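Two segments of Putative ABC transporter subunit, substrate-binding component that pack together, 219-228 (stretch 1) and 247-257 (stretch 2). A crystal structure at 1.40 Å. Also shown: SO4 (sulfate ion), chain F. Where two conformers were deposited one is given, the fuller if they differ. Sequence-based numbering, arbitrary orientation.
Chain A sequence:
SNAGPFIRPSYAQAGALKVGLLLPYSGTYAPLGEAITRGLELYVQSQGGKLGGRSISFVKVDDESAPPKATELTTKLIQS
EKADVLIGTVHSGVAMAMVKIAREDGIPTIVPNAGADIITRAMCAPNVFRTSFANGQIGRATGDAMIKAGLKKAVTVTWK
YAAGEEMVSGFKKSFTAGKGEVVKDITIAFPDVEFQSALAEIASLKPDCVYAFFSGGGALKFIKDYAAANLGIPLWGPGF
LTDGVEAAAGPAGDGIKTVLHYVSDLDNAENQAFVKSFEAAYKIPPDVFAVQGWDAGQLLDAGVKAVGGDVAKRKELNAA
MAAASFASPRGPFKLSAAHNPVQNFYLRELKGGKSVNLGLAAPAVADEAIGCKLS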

# COMPACT_ATOMS: atom_id res chain seq x y z
N ALA A 219 -9.27 9.89 -5.04
CA ALA A 219 -10.18 9.31 -4.05
C ALA A 219 -11.00 10.38 -3.35
O ALA A 219 -12.19 10.19 -3.14
CB ALA A 219 -9.42 8.45 -3.02
N LEU A 220 -10.38 11.48 -2.99
CA LEU A 220 -11.13 12.59 -2.39
C LEU A 220 -12.25 13.04 -3.31
O LEU A 220 -13.41 13.23 -2.88
CB LEU A 220 -10.17 13.74 -2.06
CG LEU A 220 -10.85 15.01 -1.54
CD1 LEU A 220 -11.66 14.76 -0.27
CD2 LEU A 220 -9.79 16.08 -1.31
N LYS A 221 -11.95 13.25 -4.57
CA LYS A 221 -12.94 13.69 -5.52
C LYS A 221 -14.02 12.66 -5.69
O LYS A 221 -15.20 13.01 -5.74
CB LYS A 221 -12.30 14.09 -6.84
CG LYS A 221 -13.31 14.77 -7.79
CD LYS A 221 -12.58 15.29 -8.99
CE LYS A 221 -13.54 16.11 -9.87
NZ LYS A 221 -14.61 15.25 -10.40
N PHE A 222 -13.67 11.40 -5.74
CA PHE A 222 -14.66 10.33 -5.87
C PHE A 222 -15.60 10.37 -4.69
O PHE A 222 -16.83 10.26 -4.85
CB PHE A 222 -14.00 8.95 -6.00
CG PHE A 222 -14.99 7.88 -6.21
CD1 PHE A 222 -15.49 7.63 -7.47
CD2 PHE A 222 -15.46 7.13 -5.16
CE1 PHE A 222 -16.50 6.66 -7.68
CE2 PHE A 222 -16.44 6.17 -5.36
CZ PHE A 222 -16.94 5.93 -6.61
N ILE A 223 -15.09 10.47 -3.49
CA ILE A 223 -15.92 10.49 -2.28
C ILE A 223 -16.89 11.65 -2.33
O ILE A 223 -18.07 11.48 -2.04
CB ILE A 223 -15.01 10.57 -1.02
CG1 ILE A 223 -14.29 9.23 -0.82
CG2 ILE A 223 -15.80 11.00 0.22
CD1 ILE A 223 -13.21 9.33 0.17
N LYS A 224 -16.40 12.83 -2.69
CA LYS A 224 -17.24 14.03 -2.78
C LYS A 224 -18.32 13.84 -3.83
O LYS A 224 -19.52 14.09 -3.56
CB LYS A 224 -16.36 15.24 -3.12
CG LYS A 224 -15.48 15.64 -1.93
CD LYS A 224 -14.73 16.97 -2.05
CE LYS A 224 -14.25 17.39 -0.61
NZ LYS A 224 -13.55 18.70 -0.41
N ASP A 225 -17.94 13.36 -4.99
CA ASP A 225 -18.88 13.20 -6.10
C ASP A 225 -19.91 12.12 -5.75
O ASP A 225 -21.11 12.26 -6.05
CB ASP A 225 -18.20 12.87 -7.41
CG ASP A 225 -17.36 14.02 -7.96
OD1 ASP A 225 -17.51 15.16 -7.48
OD2 ASP A 225 -16.57 13.74 -8.90
N TYR A 226 -19.47 11.03 -5.16
CA TYR A 226 -20.36 9.92 -4.79
C TYR A 226 -21.44 10.41 -3.81
O TYR A 226 -22.63 10.12 -3.98
CB TYR A 226 -19.53 8.79 -4.20
CG TYR A 226 -20.28 7.51 -3.94
CD1 TYR A 226 -21.09 7.36 -2.83
CD2 TYR A 226 -20.20 6.46 -4.83
CE1 TYR A 226 -21.74 6.16 -2.60
CE2 TYR A 226 -20.87 5.27 -4.61
CZ TYR A 226 -21.66 5.14 -3.48
OH TYR A 226 -22.30 3.95 -3.25
N ALA A 227 -21.05 11.16 -2.79
CA ALA A 227 -21.99 11.68 -1.80
C ALA A 227 -22.93 12.63 -2.50
O ALA A 227 -24.15 12.62 -2.23
CB ALA A 227 -21.27 12.38 -0.67
N ALA A 228 -22.45 13.45 -3.41
CA ALA A 228 -23.33 14.45 -4.04
C ALA A 228 -24.34 13.82 -4.93
O ALA A 228 -25.39 14.45 -5.22
CB ALA A 228 -22.51 15.45 -4.80
N ALA A 247 -10.02 14.21 6.32
CA ALA A 247 -10.38 15.52 6.83
C ALA A 247 -11.00 16.33 5.70
O ALA A 247 -12.06 16.98 5.86
CB ALA A 247 -9.18 16.22 7.39
N ALA A 248 -10.38 16.29 4.54
CA ALA A 248 -10.86 17.12 3.43
C ALA A 248 -12.20 16.64 2.89
O ALA A 248 -12.97 17.43 2.34
CB ALA A 248 -9.80 17.15 2.35
N ALA A 249 -12.50 15.37 3.05
CA ALA A 249 -13.78 14.85 2.56
C ALA A 249 -14.93 15.36 3.39
O ALA A 249 -16.05 15.44 2.89
CB ALA A 249 -13.79 13.34 2.56
N GLY A 250 -14.71 15.70 4.65
CA GLY A 250 -15.80 16.25 5.45
C GLY A 250 -16.94 15.25 5.59
O GLY A 250 -16.78 14.03 5.54
N PRO A 251 -18.18 15.76 5.72
CA PRO A 251 -19.32 14.88 5.87
C PRO A 251 -19.56 13.92 4.75
O PRO A 251 -20.16 12.86 4.96
CB PRO A 251 -20.50 15.87 6.03
CG PRO A 251 -19.92 17.10 6.52
CD PRO A 251 -18.51 17.18 5.96
N ALA A 252 -19.08 14.23 3.56
CA ALA A 252 -19.23 13.30 2.44
C ALA A 252 -18.59 11.93 2.73
O ALA A 252 -19.00 10.92 2.18
CB ALA A 252 -18.58 13.84 1.15
N GLY A 253 -17.55 11.92 3.56
CA GLY A 253 -16.87 10.67 3.88
C GLY A 253 -17.59 9.81 4.92
O GLY A 253 -17.35 8.62 5.00
N ASP A 254 -18.46 10.40 5.73
CA ASP A 254 -18.96 9.69 6.88
C ASP A 254 -19.75 8.48 6.41
O ASP A 254 -20.61 8.57 5.53
CB ASP A 254 -19.86 10.57 7.75
CG ASP A 254 -19.09 11.57 8.64
OD1 ASP A 254 -17.95 11.26 9.05
OD2 ASP A 254 -19.73 12.60 9.02
N GLY A 255 -19.44 7.35 7.03
CA GLY A 255 -20.12 6.10 6.81
C GLY A 255 -19.49 5.17 5.77
O GLY A 255 -19.91 4.04 5.63
N ILE A 256 -18.47 5.64 5.07
CA ILE A 256 -17.78 4.75 4.14
C ILE A 256 -17.10 3.64 4.93
O ILE A 256 -16.46 3.89 5.94
CB ILE A 256 -16.73 5.54 3.28
CG1 ILE A 256 -17.45 6.55 2.37
CG2 ILE A 256 -15.86 4.58 2.47
CD1 ILE A 256 -16.47 7.44 1.67
N LYS A 257 -17.22 2.42 4.43
CA LYS A 257 -16.64 1.26 5.07
C LYS A 257 -15.43 0.80 4.25
O LYS A 257 -15.48 0.74 3.04
CB LYS A 257 -17.64 0.12 5.13
CG LYS A 257 -18.82 0.43 6.04
CD LYS A 257 -18.71 -0.31 7.31
CE LYS A 257 -19.78 0.05 8.33
NZ LYS A 257 -21.15 -0.02 7.87
S SO4 F . -16.80 20.25 -2.81
O1 SO4 F . -17.47 21.52 -3.09
O2 SO4 F . -16.06 19.76 -3.97
O3 SO4 F . -17.79 19.22 -2.47
O4 SO4 F . -15.89 20.37 -1.66
O HOH W 1 -19.09 9.50 -0.17

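Residues 219-228 form a continuous stretch of helix, with regular i to i+4 backbone hydrogen bonds such as Ile223 N to Ala219 O (2.9 Å). The second stretch is less regular. A weakly bonded helix runs through about 247-249, and Gly250, with positive phi (61°), is the first residue to leave helical geometry. A CB at that position would lie about 2.5 Å from Pro251 CD, so the turn suits glycine on two counts. A 3-10 segment follows at 251-253, marked by the bond from Gly253 N to Gly250 O (3.0 Å), and a type II beta turn from Gly253 to Ile256, closed by Ile256 N to Gly253 O (3.2 Å), leads into Lys257. Gly255, at the third position of this turn, has a phi of 94°, where a side chain would be jammed against the preceding carbonyl oxygen.

The backbones approach where the second stretch presents small residues. CA of Ala227 lies 5.3 Å from CA of Ala252, while the CA atoms of Leu220 and Ala249 are 6.1 Å apart and those of Ile223 and Gly253 are 6.2 Å apart. The contact buries 349 Å², both sides summed, and most of it is apolar.

Ile223 is the hub. Its CA-to-CB bond points toward the second stretch, and its CG2 reaches three residues of it: Ala249 CB at 3.9 Å, Ala252 CB at 4.1 Å and Gly253 CA at 3.8 Å. The bare CA of Gly253 thus serves as a packing surface for the methyl group. The side chain also meets Ile256, whose CD1 lies 3.8 Å from Ile223 CG1 and 3.9 Å from Ile223 CG2; both isoleucines are buried and adopt the same m,t rotamer.

One turn earlier, the CA-to-CB bond of Leu220 points sideways to the second stretch, but its t,p rotamer brings the end of the side chain nearer. CD2 lies 3.8 Å from Ala248 CB, while CD1 sits against both alanines, 3.8 Å from Ala249 CB, 3.7 Å from Ala248 C and 3.5 Å from Ala249 N. At the other end of the contact, Ala227 CB meets Ala252 CB at 3.6 Å, two methyls whose small size accommodates the close backbone approach there.

Polar links supplement this apolar packing. Lys224 starts sideways and extends with chi2, chi3 and chi4 all t, so that its ammonium group donates a weak hydrogen bond from NZ to Ala248 O (3.1 Å), the sole direct hydrogen bond between the stretches. The same NZ donates to O4 of the sulfate ion at 3.1 Å, pairing the lysine's positive charge with an anion probably derived from the crystallisation liquor. A water provides a second link, donating to Ile223 O (2.9 Å) and to Ala252 O (2.7 Å) and so bridging two carbonyls. The CA-to-CB bond of Asp225 points away from the second stretch, and its OD2 forms a salt bridge within the helix, 2.9 Å from Lys221 NZ.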